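Local coordinates for F-actin-capping protein subunit alpha (Dictyostelium discoideum, PDB 4AKR), which binds the fast-growing barbed ends of actin filaments independently of calcium and blocks subunit exchange there, without severing the filaments, at residues S54-V59 and C151-I156; S75-L80 and Y90-Q95; T140-G145 and T172-P177; G165-V170 and V188-H193; G180-N185 and S212-A217. All blocks are in the same frame, centred on the assembly; numbering follows the deposited sequence.

Interaction 1 of 5, residues S54-V59 and C151-I156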
# COMPACT_ATOMS: atom_id res chain seq x y z
N SER A 54 8.26 15.22 6.11
CA SER A 54 8.61 14.29 5.04
C SER A 54 7.52 14.23 3.98
O SER A 54 7.78 13.92 2.82
CB SER A 54 8.91 12.90 5.60
OG SER A 54 7.86 12.41 6.40
N GLN A 55 6.29 14.54 4.38
CA GLN A 55 5.15 14.56 3.46
C GLN A 55 5.12 15.93 2.77
O GLN A 55 4.44 16.11 1.75
CB GLN A 55 3.84 14.38 4.21
CG GLN A 55 3.56 12.97 4.66
CD GLN A 55 3.16 12.07 3.51
OE1 GLN A 55 2.25 12.40 2.74
NE2 GLN A 55 3.82 10.93 3.39
N MET A 56 5.86 16.88 3.34
CA MET A 56 5.89 18.23 2.81
C MET A 56 4.45 18.76 2.70
O MET A 56 3.99 19.14 1.63
CB MET A 56 6.57 18.27 1.44
CG MET A 56 7.98 17.66 1.41
SD MET A 56 9.00 18.27 0.05
CE MET A 56 8.29 17.47 -1.35
N VAL A 57 3.75 18.74 3.83
CA VAL A 57 2.38 19.22 3.88
C VAL A 57 2.35 20.72 3.54
O VAL A 57 3.35 21.42 3.68
CB VAL A 57 1.77 19.00 5.29
CG1 VAL A 57 1.71 17.50 5.61
CG2 VAL A 57 2.61 19.74 6.35
N SER A 58 1.20 21.20 3.07
CA SER A 58 1.05 22.61 2.72
C SER A 58 0.21 23.32 3.78
O SER A 58 -0.57 22.69 4.49
CB SER A 58 0.36 22.74 1.36
OG SER A 58 -0.98 22.28 1.44
N VAL A 59 0.40 24.63 3.87
CA VAL A 59 -0.32 25.44 4.85
C VAL A 59 -0.79 26.72 4.18
O VAL A 59 -0.31 27.09 3.11
CB VAL A 59 0.60 25.83 6.04
CG1 VAL A 59 1.00 24.59 6.82
CG2 VAL A 59 1.84 26.55 5.53
N CYS A 151 11.30 22.21 -4.00
CA CYS A 151 10.36 21.24 -3.46
C CYS A 151 8.98 21.46 -4.08
O CYS A 151 8.52 22.59 -4.20
CB CYS A 151 10.23 21.40 -1.95
SG CYS A 151 11.77 21.23 -1.00
N ILE A 152 8.33 20.37 -4.48
CA ILE A 152 6.99 20.44 -5.05
C ILE A 152 6.18 19.36 -4.35
O ILE A 152 6.65 18.23 -4.20
CB ILE A 152 6.98 20.18 -6.57
CG1 ILE A 152 7.90 21.18 -7.28
CG2 ILE A 152 5.55 20.28 -7.10
CD1 ILE A 152 7.77 21.22 -8.79
N SER A 153 4.98 19.70 -3.90
CA SER A 153 4.15 18.72 -3.21
C SER A 153 2.68 18.94 -3.50
O SER A 153 2.16 20.04 -3.32
CB SER A 153 4.40 18.79 -1.70
OG SER A 153 3.87 17.64 -1.05
N THR A 154 2.01 17.88 -3.93
CA THR A 154 0.60 17.97 -4.25
C THR A 154 -0.11 16.67 -3.89
O THR A 154 0.38 15.58 -4.17
CB THR A 154 0.38 18.25 -5.75
OG1 THR A 154 -1.02 18.44 -6.00
CG2 THR A 154 0.89 17.09 -6.61
N CYS A 155 -1.28 16.81 -3.28
CA CYS A 155 -2.06 15.67 -2.85
C CYS A 155 -3.52 15.78 -3.23
O CYS A 155 -3.97 16.81 -3.73
CB CYS A 155 -1.96 15.54 -1.33
SG CYS A 155 -2.53 17.03 -0.46
N ILE A 156 -4.25 14.70 -2.99
CA ILE A 156 -5.67 14.65 -3.28
C ILE A 156 -6.31 13.71 -2.26
O ILE A 156 -5.72 12.72 -1.83
CB ILE A 156 -5.93 14.13 -4.69
CG1 ILE A 156 -7.42 14.18 -4.99
CG2 ILE A 156 -5.41 12.72 -4.84
CD1 ILE A 156 -7.76 13.90 -6.44
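Ser-153 and Met-56 carry this contact between the end of helix 44-55 and strand 145-158. The hydroxyl of Ser-153 donates to the backbone carbonyl of Met-56, with OG 3.1 Å from O. It comes from above the carbonyl plane, 39° out of it, not along a lone pair. OG stands anti to the backbone N (chi1 -165°). There it also lies 3.2 Å from the carbonyl O of Gln-55. The Met-56 side chain runs alongside the serine. Its CB is 3.7 Å from Ser-153 OG. A bend at chi3 (-73°) turns the methyl toward the strand, where CE rests 3.4 Å from the carbonyl O of Ile-152. The sulfur reaches Cys-151, whose beta carbon also points toward the segment 54-59, with SD 3.9 Å from Cys-151 CB.

Met-56 leaves the helix with positive phi. It is the C-prime residue of a Schellman motif, in which Val-57 N bonds to Asn-52 O and Met-56 N to Thr-53 O. Strand 163-175 holds the same helix end: Arg-166 bonds to the side chain of Gln-55, and Arg-168 to the carbonyl of Ser-54. The five touching residues are all buried. A serine hydroxyl and two arginines thus meet polar groups of the helix C-terminus, and the arginine charges would probably be favourable beside the negative end of the helix dipole.

Interaction 2 of 5, residues S75-L80 and Y90-Q95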
# COMPACT_ATOMS: atom_id res chain seq x y z
N SER A 75 13.84 26.07 12.96
CA SER A 75 13.72 25.59 14.32
C SER A 75 12.76 24.41 14.26
O SER A 75 12.20 24.12 13.20
CB SER A 75 13.15 26.69 15.21
OG SER A 75 12.57 26.16 16.39
N ASN A 76 12.56 23.74 15.38
CA ASN A 76 11.66 22.59 15.43
C ASN A 76 10.22 22.96 15.04
O ASN A 76 9.43 22.10 14.65
CB ASN A 76 11.68 21.99 16.84
CG ASN A 76 11.24 20.54 16.87
OD1 ASN A 76 10.06 20.23 16.66
ND2 ASN A 76 12.19 19.65 17.12
N ASN A 77 9.90 24.25 15.14
CA ASN A 77 8.56 24.71 14.80
C ASN A 77 8.56 25.95 13.93
O ASN A 77 7.55 26.66 13.84
CB ASN A 77 7.76 24.98 16.07
CG ASN A 77 7.72 23.78 16.98
OD1 ASN A 77 8.74 23.39 17.55
ND2 ASN A 77 6.54 23.18 17.12
N GLU A 78 9.68 26.23 13.28
CA GLU A 78 9.76 27.40 12.43
C GLU A 78 10.22 27.04 11.03
O GLU A 78 11.23 26.36 10.85
CB GLU A 78 10.69 28.45 13.04
CG GLU A 78 10.17 29.02 14.35
CD GLU A 78 11.16 29.99 14.97
OE1 GLU A 78 12.34 29.61 15.12
OE2 GLU A 78 10.76 31.12 15.31
N TYR A 79 9.46 27.50 10.05
CA TYR A 79 9.75 27.20 8.66
C TYR A 79 9.83 28.47 7.82
O TYR A 79 8.98 29.35 7.92
CB TYR A 79 8.69 26.23 8.13
CG TYR A 79 8.75 24.91 8.88
CD1 TYR A 79 8.11 24.75 10.12
CD2 TYR A 79 9.58 23.88 8.43
CE1 TYR A 79 8.31 23.60 10.90
CE2 TYR A 79 9.78 22.73 9.20
CZ TYR A 79 9.16 22.60 10.43
OH TYR A 79 9.42 21.49 11.20
N LEU A 80 10.88 28.54 7.01
CA LEU A 80 11.15 29.67 6.14
C LEU A 80 10.37 29.58 4.84
O LEU A 80 10.24 28.51 4.24
CB LEU A 80 12.65 29.74 5.84
CG LEU A 80 13.15 30.92 5.00
CD1 LEU A 80 12.98 32.22 5.78
CD2 LEU A 80 14.61 30.73 4.65
N TYR A 90 4.78 26.78 13.23
CA TYR A 90 3.83 25.69 13.02
C TYR A 90 3.67 24.72 14.19
O TYR A 90 4.65 24.33 14.81
CB TYR A 90 4.28 24.92 11.78
CG TYR A 90 3.35 23.84 11.28
CD1 TYR A 90 2.15 24.16 10.64
CD2 TYR A 90 3.71 22.49 11.36
CE1 TYR A 90 1.35 23.18 10.08
CE2 TYR A 90 2.91 21.51 10.80
CZ TYR A 90 1.74 21.86 10.15
OH TYR A 90 0.96 20.89 9.57
N ASP A 91 2.44 24.33 14.48
CA ASP A 91 2.20 23.37 15.56
C ASP A 91 2.05 22.00 14.92
O ASP A 91 1.01 21.70 14.34
CB ASP A 91 0.92 23.69 16.32
CG ASP A 91 0.74 22.80 17.54
OD1 ASP A 91 0.82 21.56 17.40
OD2 ASP A 91 0.52 23.35 18.65
N HIS A 92 3.09 21.17 15.03
CA HIS A 92 3.07 19.84 14.42
C HIS A 92 2.01 18.87 14.92
O HIS A 92 1.59 17.98 14.19
CB HIS A 92 4.44 19.18 14.57
CG HIS A 92 5.47 19.71 13.61
ND1 HIS A 92 6.49 20.55 14.00
CD2 HIS A 92 5.62 19.52 12.28
CE1 HIS A 92 7.23 20.85 12.96
NE2 HIS A 92 6.72 20.24 11.90
N ILE A 93 1.58 19.03 16.16
CA ILE A 93 0.59 18.12 16.70
C ILE A 93 -0.82 18.47 16.25
O ILE A 93 -1.62 17.59 15.95
CB ILE A 93 0.66 18.07 18.23
CG1 ILE A 93 2.00 17.47 18.65
CG2 ILE A 93 -0.50 17.26 18.78
CD1 ILE A 93 2.22 17.40 20.13
N LYS A 94 -1.13 19.76 16.20
CA LYS A 94 -2.45 20.21 15.79
C LYS A 94 -2.46 20.39 14.28
O LYS A 94 -3.52 20.55 13.68
CB LYS A 94 -2.78 21.55 16.44
CG LYS A 94 -2.28 21.71 17.86
CD LYS A 94 -2.45 23.15 18.31
CE LYS A 94 -3.80 23.38 18.93
NZ LYS A 94 -3.85 22.74 20.28
N GLN A 95 -1.27 20.38 13.69
CA GLN A 95 -1.11 20.56 12.25
C GLN A 95 -1.64 21.91 11.77
O GLN A 95 -2.34 22.00 10.77
CB GLN A 95 -1.79 19.41 11.50
CG GLN A 95 -1.00 18.11 11.60
CD GLN A 95 -1.83 16.87 11.33
OE1 GLN A 95 -2.57 16.39 12.20
NE2 GLN A 95 -1.71 16.33 10.11
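Two hydrogen bonds tie Asn-77 to Tyr-90. Tyr-90 N donates to Asn-77 O at 2.8 Å, from 27° above the carbonyl plane. The Asn-77 amide returns the grip: ND2 donates to Tyr-90 O at 3.2 Å, nearly along the C=O axis, and the oxygen lies in the amide plane. CG of Asn-77 sits beside its own backbone N (chi1 -55°), which brings the amide over to the other strand. In the segment 90-95, Asp-91 forms an Asx motif. Its OD1 accepts from Lys-94 N at 2.9 Å, met from above the carboxylate plane.

Around this lie the rings. Tyr-79 and His-92 reach toward each other tip to tip. They meet rim to rim, with centroids 5.5 Å apart and planes at 79°. The tyrosine OH hydrogen-bonds to Glu-73. Asn-76 O lies at the imidazole edge. CD2 of Tyr-90 lies over one imidazole face, offset toward the rim. Tyr-79 CD1 packs on Tyr-90 CB at 4.2 Å. An alanine in place of Tyr-79 would remove the ring and its hydroxyl, and would probably leave His-92 and Tyr-90 less tightly packed and Glu-73 without this partner.

The contact lies at one end of the hairpin of strands 78-81 and 86-91, and takes in the type I turn of residues 75-78, which leads into strand 78-81. Helix 44-55 packs against it through Arg-49, Asn-52 and Thr-53. Strand 96-102 flanks Tyr-90 through Val-97.

Interaction 3 of 5, residues T140-G145 and T172-P177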
# COMPACT_ATOMS: atom_id res chain seq x y z
N THR A 140 21.20 28.49 -0.56
CA THR A 140 22.27 28.52 0.43
C THR A 140 23.63 28.35 -0.24
O THR A 140 23.74 27.73 -1.30
CB THR A 140 22.09 27.41 1.47
OG1 THR A 140 23.06 27.57 2.51
CG2 THR A 140 22.27 26.05 0.83
N LYS A 141 24.66 28.90 0.40
CA LYS A 141 26.02 28.81 -0.12
C LYS A 141 26.70 27.53 0.36
O LYS A 141 26.63 27.19 1.54
CB LYS A 141 26.85 30.01 0.34
CG LYS A 141 26.49 31.33 -0.33
CD LYS A 141 27.29 32.49 0.26
CE LYS A 141 26.87 32.78 1.69
NZ LYS A 141 25.48 33.30 1.77
N VAL A 142 27.34 26.83 -0.57
CA VAL A 142 28.05 25.60 -0.25
C VAL A 142 29.43 25.66 -0.90
O VAL A 142 29.63 26.42 -1.84
CB VAL A 142 27.30 24.36 -0.76
CG1 VAL A 142 25.95 24.27 -0.08
CG2 VAL A 142 27.13 24.43 -2.26
N SER A 143 30.36 24.85 -0.40
CA SER A 143 31.73 24.80 -0.91
C SER A 143 31.86 24.99 -2.41
O SER A 143 32.63 25.83 -2.88
CB SER A 143 32.39 23.48 -0.51
OG SER A 143 32.38 23.31 0.89
N GLU A 144 31.11 24.20 -3.17
CA GLU A 144 31.13 24.26 -4.62
C GLU A 144 30.37 25.44 -5.22
O GLU A 144 30.24 25.55 -6.44
CB GLU A 144 30.57 22.96 -5.20
CG GLU A 144 29.17 22.62 -4.74
CD GLU A 144 29.11 22.04 -3.33
OE1 GLU A 144 29.61 22.68 -2.38
OE2 GLU A 144 28.55 20.93 -3.17
N GLY A 145 29.87 26.34 -4.37
CA GLY A 145 29.13 27.49 -4.88
C GLY A 145 27.75 27.66 -4.28
O GLY A 145 27.62 27.91 -3.07
N THR A 172 17.52 19.14 -6.13
CA THR A 172 18.60 19.91 -5.54
C THR A 172 19.56 20.29 -6.64
O THR A 172 20.18 19.42 -7.25
CB THR A 172 19.32 19.08 -4.49
OG1 THR A 172 18.37 18.66 -3.50
CG2 THR A 172 20.43 19.87 -3.85
N CYS A 173 19.68 21.59 -6.89
CA CYS A 173 20.54 22.10 -7.95
C CYS A 173 21.78 22.82 -7.43
O CYS A 173 21.67 23.85 -6.75
CB CYS A 173 19.74 23.04 -8.84
SG CYS A 173 18.07 22.43 -9.20
N THR A 174 22.95 22.29 -7.78
CA THR A 174 24.22 22.86 -7.34
C THR A 174 25.03 23.41 -8.51
O THR A 174 25.08 22.81 -9.59
CB THR A 174 25.05 21.81 -6.59
OG1 THR A 174 24.30 21.31 -5.48
CG2 THR A 174 26.32 22.43 -6.05
N PHE A 175 25.68 24.55 -8.30
CA PHE A 175 26.45 25.17 -9.37
C PHE A 175 27.38 26.31 -8.93
O PHE A 175 27.18 26.93 -7.89
CB PHE A 175 25.50 25.70 -10.43
CG PHE A 175 24.50 26.71 -9.91
CD1 PHE A 175 23.33 26.28 -9.29
CD2 PHE A 175 24.74 28.07 -10.02
CE1 PHE A 175 22.40 27.20 -8.79
CE2 PHE A 175 23.81 29.01 -9.52
CZ PHE A 175 22.64 28.57 -8.91
N LYS A 176 28.40 26.54 -9.74
CA LYS A 176 29.35 27.62 -9.52
C LYS A 176 28.69 28.78 -10.28
O LYS A 176 28.38 28.65 -11.46
CB LYS A 176 30.70 27.28 -10.15
CG LYS A 176 31.79 28.33 -9.98
CD LYS A 176 33.11 27.86 -10.61
CE LYS A 176 34.28 28.79 -10.29
NZ LYS A 176 35.57 28.21 -10.79
N PRO A 177 28.44 29.90 -9.60
CA PRO A 177 27.80 31.02 -10.30
C PRO A 177 28.57 31.65 -11.45
O PRO A 177 29.73 32.03 -11.29
CB PRO A 177 27.50 32.01 -9.17
CG PRO A 177 28.52 31.68 -8.13
CD PRO A 177 28.56 30.18 -8.16
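Lys-141 NZ is the best-held polar atom, gripped by two salt bridges, to Glu-108 and Asp-110. The turn that follows is held by its own backbone. Gly-145 N donates to Val-142 O at 2.5 Å, and Val-142 N donates in return to Gly-145 O at 2.7 Å. The first bond closes a type I turn. The second completes the pair at the base of the hairpin that joins strand 134-142 to strand 145-158.

The turn meets the end of strand 163-175 through packing. Glu-144 CG takes the crowded position between the backbone N and the carbonyl carbon (chi1 57°), and the chain bends again at chi2. The Glu-144 and Thr-174 side chains cross at about a right angle. CG2 of Thr-174 stands anti to its own backbone N, and Val-142 CG2 approaches it at 4.4 Å. Gly-145 CA lies 3.6 Å from Phe-175 O and 4.3 Å from Pro-177 CD. A beta carbon here would clash with Phe-175 O, and the backbone angles of Gly-145 (phi 127°, psi -115°) by themselves call for glycine.

Strand 145-158 bonds to both sides: Thr-140 pairs with Lys-147, and Phe-175 with Ile-146. The turn meets the strand end by van der Waals packing at the surface, partly backbone against backbone. The two segments share neither hydrogen bond nor salt bridge, and the close approach depends on Gly-145 having no beta carbon.

Interaction 4 of 5, residues G165-V170 and V188-H193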
# COMPACT_ATOMS: atom_id res chain seq x y z
N GLY A 165 -3.91 10.38 -2.68
CA GLY A 165 -2.64 10.31 -3.37
C GLY A 165 -1.80 11.54 -3.10
O GLY A 165 -2.30 12.56 -2.64
N ARG A 166 -0.51 11.43 -3.38
CA ARG A 166 0.42 12.53 -3.21
C ARG A 166 1.56 12.35 -4.19
O ARG A 166 1.91 11.23 -4.54
CB ARG A 166 0.97 12.59 -1.78
CG ARG A 166 1.93 13.76 -1.56
CD ARG A 166 2.53 13.80 -0.15
NE ARG A 166 1.62 14.27 0.88
CZ ARG A 166 1.12 15.51 0.95
NH1 ARG A 166 1.44 16.42 0.03
NH2 ARG A 166 0.32 15.85 1.95
N TRP A 167 2.11 13.47 -4.64
CA TRP A 167 3.25 13.47 -5.54
C TRP A 167 4.24 14.43 -4.89
O TRP A 167 3.90 15.58 -4.60
CB TRP A 167 2.86 13.97 -6.94
CG TRP A 167 4.03 14.05 -7.90
CD1 TRP A 167 5.14 14.86 -7.79
CD2 TRP A 167 4.20 13.30 -9.11
NE1 TRP A 167 5.98 14.65 -8.86
CE2 TRP A 167 5.43 13.70 -9.69
CE3 TRP A 167 3.43 12.33 -9.77
CZ2 TRP A 167 5.90 13.16 -10.88
CZ3 TRP A 167 3.91 11.80 -10.96
CH2 TRP A 167 5.13 12.22 -11.50
N ARG A 168 5.45 13.95 -4.66
CA ARG A 168 6.49 14.76 -4.05
C ARG A 168 7.73 14.77 -4.94
O ARG A 168 8.20 13.71 -5.36
CB ARG A 168 6.88 14.20 -2.68
CG ARG A 168 5.91 14.49 -1.56
CD ARG A 168 6.31 13.73 -0.31
NE ARG A 168 6.00 12.31 -0.44
CZ ARG A 168 6.41 11.37 0.40
NH1 ARG A 168 7.16 11.69 1.45
NH2 ARG A 168 6.08 10.10 0.20
N SER A 169 8.23 15.96 -5.23
CA SER A 169 9.43 16.14 -6.03
C SER A 169 10.38 17.05 -5.27
O SER A 169 9.97 18.11 -4.79
CB SER A 169 9.12 16.78 -7.39
OG SER A 169 8.47 15.89 -8.27
N VAL A 170 11.63 16.63 -5.13
CA VAL A 170 12.64 17.44 -4.46
C VAL A 170 13.88 17.43 -5.34
O VAL A 170 14.56 16.40 -5.46
CB VAL A 170 13.01 16.89 -3.05
CG1 VAL A 170 14.18 17.67 -2.48
CG2 VAL A 170 11.80 17.00 -2.11
N VAL A 188 11.88 11.76 -6.75
CA VAL A 188 10.44 11.82 -6.91
C VAL A 188 9.78 10.65 -6.17
O VAL A 188 10.26 9.52 -6.24
CB VAL A 188 10.05 11.74 -8.39
CG1 VAL A 188 8.54 11.87 -8.55
CG2 VAL A 188 10.76 12.82 -9.17
N GLN A 189 8.69 10.92 -5.45
CA GLN A 189 7.97 9.88 -4.73
C GLN A 189 6.49 10.03 -5.01
O GLN A 189 5.93 11.12 -4.84
CB GLN A 189 8.19 9.97 -3.22
CG GLN A 189 9.46 9.31 -2.72
CD GLN A 189 9.62 9.44 -1.22
OE1 GLN A 189 9.90 10.52 -0.70
NE2 GLN A 189 9.45 8.33 -0.50
N VAL A 190 5.85 8.94 -5.44
CA VAL A 190 4.43 8.96 -5.75
C VAL A 190 3.69 7.94 -4.90
O VAL A 190 4.10 6.79 -4.78
CB VAL A 190 4.19 8.65 -7.24
CG1 VAL A 190 2.72 8.84 -7.59
CG2 VAL A 190 5.06 9.55 -8.10
N ASN A 191 2.58 8.38 -4.31
CA ASN A 191 1.80 7.51 -3.45
C ASN A 191 0.32 7.55 -3.79
O ASN A 191 -0.25 8.62 -3.98
CB ASN A 191 1.99 7.92 -1.98
CG ASN A 191 3.44 7.85 -1.55
OD1 ASN A 191 3.93 6.78 -1.17
ND2 ASN A 191 4.13 8.97 -1.62
N VAL A 192 -0.30 6.38 -3.87
CA VAL A 192 -1.73 6.28 -4.15
C VAL A 192 -2.31 5.21 -3.24
O VAL A 192 -1.72 4.15 -3.07
CB VAL A 192 -2.02 5.92 -5.62
CG1 VAL A 192 -3.54 5.80 -5.82
CG2 VAL A 192 -1.47 7.00 -6.54
N HIS A 193 -3.47 5.52 -2.68
CA HIS A 193 -4.18 4.64 -1.76
C HIS A 193 -5.64 4.54 -2.18
O HIS A 193 -6.35 5.55 -2.25
CB HIS A 193 -4.07 5.23 -0.34
CG HIS A 193 -4.80 4.46 0.71
ND1 HIS A 193 -4.91 3.08 0.70
CD2 HIS A 193 -5.40 4.86 1.85
CE1 HIS A 193 -5.54 2.68 1.78
NE2 HIS A 193 -5.85 3.74 2.50
O HOH W 1 4.34 11.47 -2.65
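Val-190 CG2 lies over one face of the Trp-167 indole, a CH-pi contact 3.9 Å from the centroid of the six-membered ring. Val-188 CG1 packs nearby, 3.8 Å from Trp-167 CZ2. At the edge, NE1 donates in the ring plane to Ser-169 OG at 2.8 Å, which would help hold the ring's rotation. On the other side of the sheet, the Arg-168 guanidinium stacks on the Gln-189 amide, with planes 28° apart. A bend at chi3 places it there. Its NE donates to a water, which in turn donates to Gln-189 O, and NH1 is held by Ser-54.

The backbones pair in antiparallel fashion. Arg-166 bonds both ways with Asn-191, and Arg-168 with Gln-189; Gln-189 N to Arg-168 O is 2.8 Å. A serine in place of Trp-167 would remove the indole and is likely to leave Val-188 and Val-190 poorly packed.

Strand 163-175 is the middle one of five, and the hairpin is flanked by strands 145-158 and 198-213. Helix 217-248 touches Val-188 and bonds to Ser-169 through Glu-232. The other protein chain packs on Trp-167, Val-190 and Val-192. On the Arg-166 and Arg-168 side lies the end of helix 44-55.

Interaction 5 of 5, residues G180-N185 and S212-A217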
# COMPACT_ATOMS: atom_id res chain seq x y z
N GLY A 180 30.38 26.96 -15.81
CA GLY A 180 30.27 25.56 -15.46
C GLY A 180 28.85 25.08 -15.70
O GLY A 180 28.08 25.74 -16.40
N ASN A 181 28.51 23.94 -15.11
CA ASN A 181 27.18 23.36 -15.28
C ASN A 181 26.46 23.30 -13.96
O ASN A 181 27.08 23.41 -12.90
CB ASN A 181 27.26 21.92 -15.78
CG ASN A 181 27.81 21.80 -17.17
OD1 ASN A 181 28.30 20.74 -17.55
ND2 ASN A 181 27.72 22.88 -17.94
N VAL A 182 25.16 23.11 -14.04
CA VAL A 182 24.32 22.96 -12.87
C VAL A 182 24.02 21.47 -12.79
O VAL A 182 23.56 20.87 -13.76
CB VAL A 182 22.98 23.70 -13.01
CG1 VAL A 182 22.06 23.34 -11.83
CG2 VAL A 182 23.22 25.20 -13.07
N THR A 183 24.30 20.87 -11.64
CA THR A 183 24.01 19.46 -11.47
C THR A 183 22.76 19.38 -10.60
O THR A 183 22.77 19.82 -9.46
CB THR A 183 25.16 18.73 -10.78
OG1 THR A 183 26.32 18.75 -11.63
CG2 THR A 183 24.77 17.26 -10.49
N SER A 184 21.69 18.84 -11.17
CA SER A 184 20.42 18.71 -10.47
C SER A 184 20.10 17.25 -10.14
O SER A 184 19.98 16.40 -11.03
CB SER A 184 19.29 19.30 -11.32
OG SER A 184 19.58 20.63 -11.68
N ASN A 185 19.98 16.96 -8.85
CA ASN A 185 19.66 15.62 -8.37
C ASN A 185 18.23 15.64 -7.91
O ASN A 185 17.87 16.38 -6.99
CB ASN A 185 20.56 15.22 -7.19
CG ASN A 185 21.99 14.95 -7.62
OD1 ASN A 185 22.94 15.33 -6.94
ND2 ASN A 185 22.15 14.27 -8.76
N SER A 212 22.89 21.05 -16.82
CA SER A 212 22.61 22.19 -17.69
C SER A 212 23.58 23.34 -17.41
O SER A 212 24.25 23.38 -16.38
CB SER A 212 21.15 22.63 -17.50
OG SER A 212 20.80 22.67 -16.14
N PRO A 213 23.68 24.30 -18.35
CA PRO A 213 24.56 25.46 -18.26
C PRO A 213 24.35 26.42 -17.09
O PRO A 213 23.22 26.77 -16.75
CB PRO A 213 24.35 26.18 -19.60
CG PRO A 213 23.87 25.10 -20.51
CD PRO A 213 22.95 24.31 -19.63
N SER A 214 25.45 26.86 -16.49
CA SER A 214 25.41 27.81 -15.39
C SER A 214 25.97 29.14 -15.91
O SER A 214 27.19 29.29 -16.02
CB SER A 214 26.27 27.33 -14.23
OG SER A 214 26.39 28.34 -13.24
N ALA A 215 25.08 30.07 -16.24
CA ALA A 215 25.47 31.38 -16.76
C ALA A 215 24.79 32.48 -15.94
O ALA A 215 24.88 32.50 -14.71
CB ALA A 215 25.07 31.50 -18.23
N ASP A 216 24.10 33.39 -16.63
CA ASP A 216 23.38 34.46 -15.95
C ASP A 216 22.18 33.83 -15.23
O ASP A 216 21.53 32.93 -15.76
CB ASP A 216 22.91 35.52 -16.95
CG ASP A 216 22.10 34.94 -18.09
OD1 ASP A 216 22.69 34.46 -19.08
OD2 ASP A 216 20.85 34.95 -17.99
N ALA A 217 21.92 34.31 -14.01
CA ALA A 217 20.83 33.81 -13.16
C ALA A 217 19.55 33.42 -13.90
O ALA A 217 19.05 32.30 -13.73
CB ALA A 217 20.52 34.84 -12.08
O HOH W 2 20.76 20.65 -14.23
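A beta hairpin of the five-stranded antiparallel sheet is joined here, where strand 181-194 begins and strand 198-213 ends. Val-182 and Ser-212 form a hydrogen-bonded pair. Val-182 N donates to Ser-212 O at 2.5 Å, nearly along the C=O axis. Ser-212 N answers to Val-182 O at 3.1 Å, in the carbonyl plane. Asn-181 and Pro-213 form the next, non-hydrogen-bonded pair, and their side chains diverge. Beyond it, Ser-214 N donates to Gly-180 O at 2.9 Å, from 27° above the carbonyl plane. The pairing therefore runs on past the last strand residue. Gly-180 has a positive phi (80°), which favours glycine.

Val-182 and Ser-212 point to the same face. CG2 of Val-182 stands beside its own backbone N and rests 3.9 Å from Ser-214 CB. Phe-175 and Cys-173 of strand 163-175 also touch this valine, and Thr-220 of helix 217-248 reaches it. Ser-214 OG stands anti to its backbone N. It is bonded to the carbonyl of Lys-176, which links the chain to the end of strand 163-175. Just beyond, Asp-216 takes the N-cap position of helix 217-248, so the segment 212-217 leads from the sheet into the long helix that packs on it.

Ser-212 OG takes the crowded position between the backbone N and the carbonyl carbon (chi1 45°). There it accepts from a water 2.8 Å away. The same water donates to Val-182 O and hydrogen-bonds to Ser-184 OG at 2.8 Å.

Overall arrangement
Interactions 1, 3, 4 and 5 reach the five-stranded antiparallel sheet. Interaction 2, on a separate four-stranded sheet, is nested in the loop closed by interaction 1; their centres are about 14 Å apart. Interactions 1 and 4 are neighbours, about 9 Å between centres. Interactions 3 and 5 have centres about 10 Å apart and about 25 to 27 Å from those of 1 and 4. Strand 163-175 serves 3 and 4, strand 181-194 serves 4 and 5. Along the chain, 2 closes before 3 to 5 open, and 1 before 4 and 5; 1 and 3, 3 and 4, and 4 and 5 cross. The sheet thus runs from the buried centre, where the other protein chain packs on interaction 4, to a surface end.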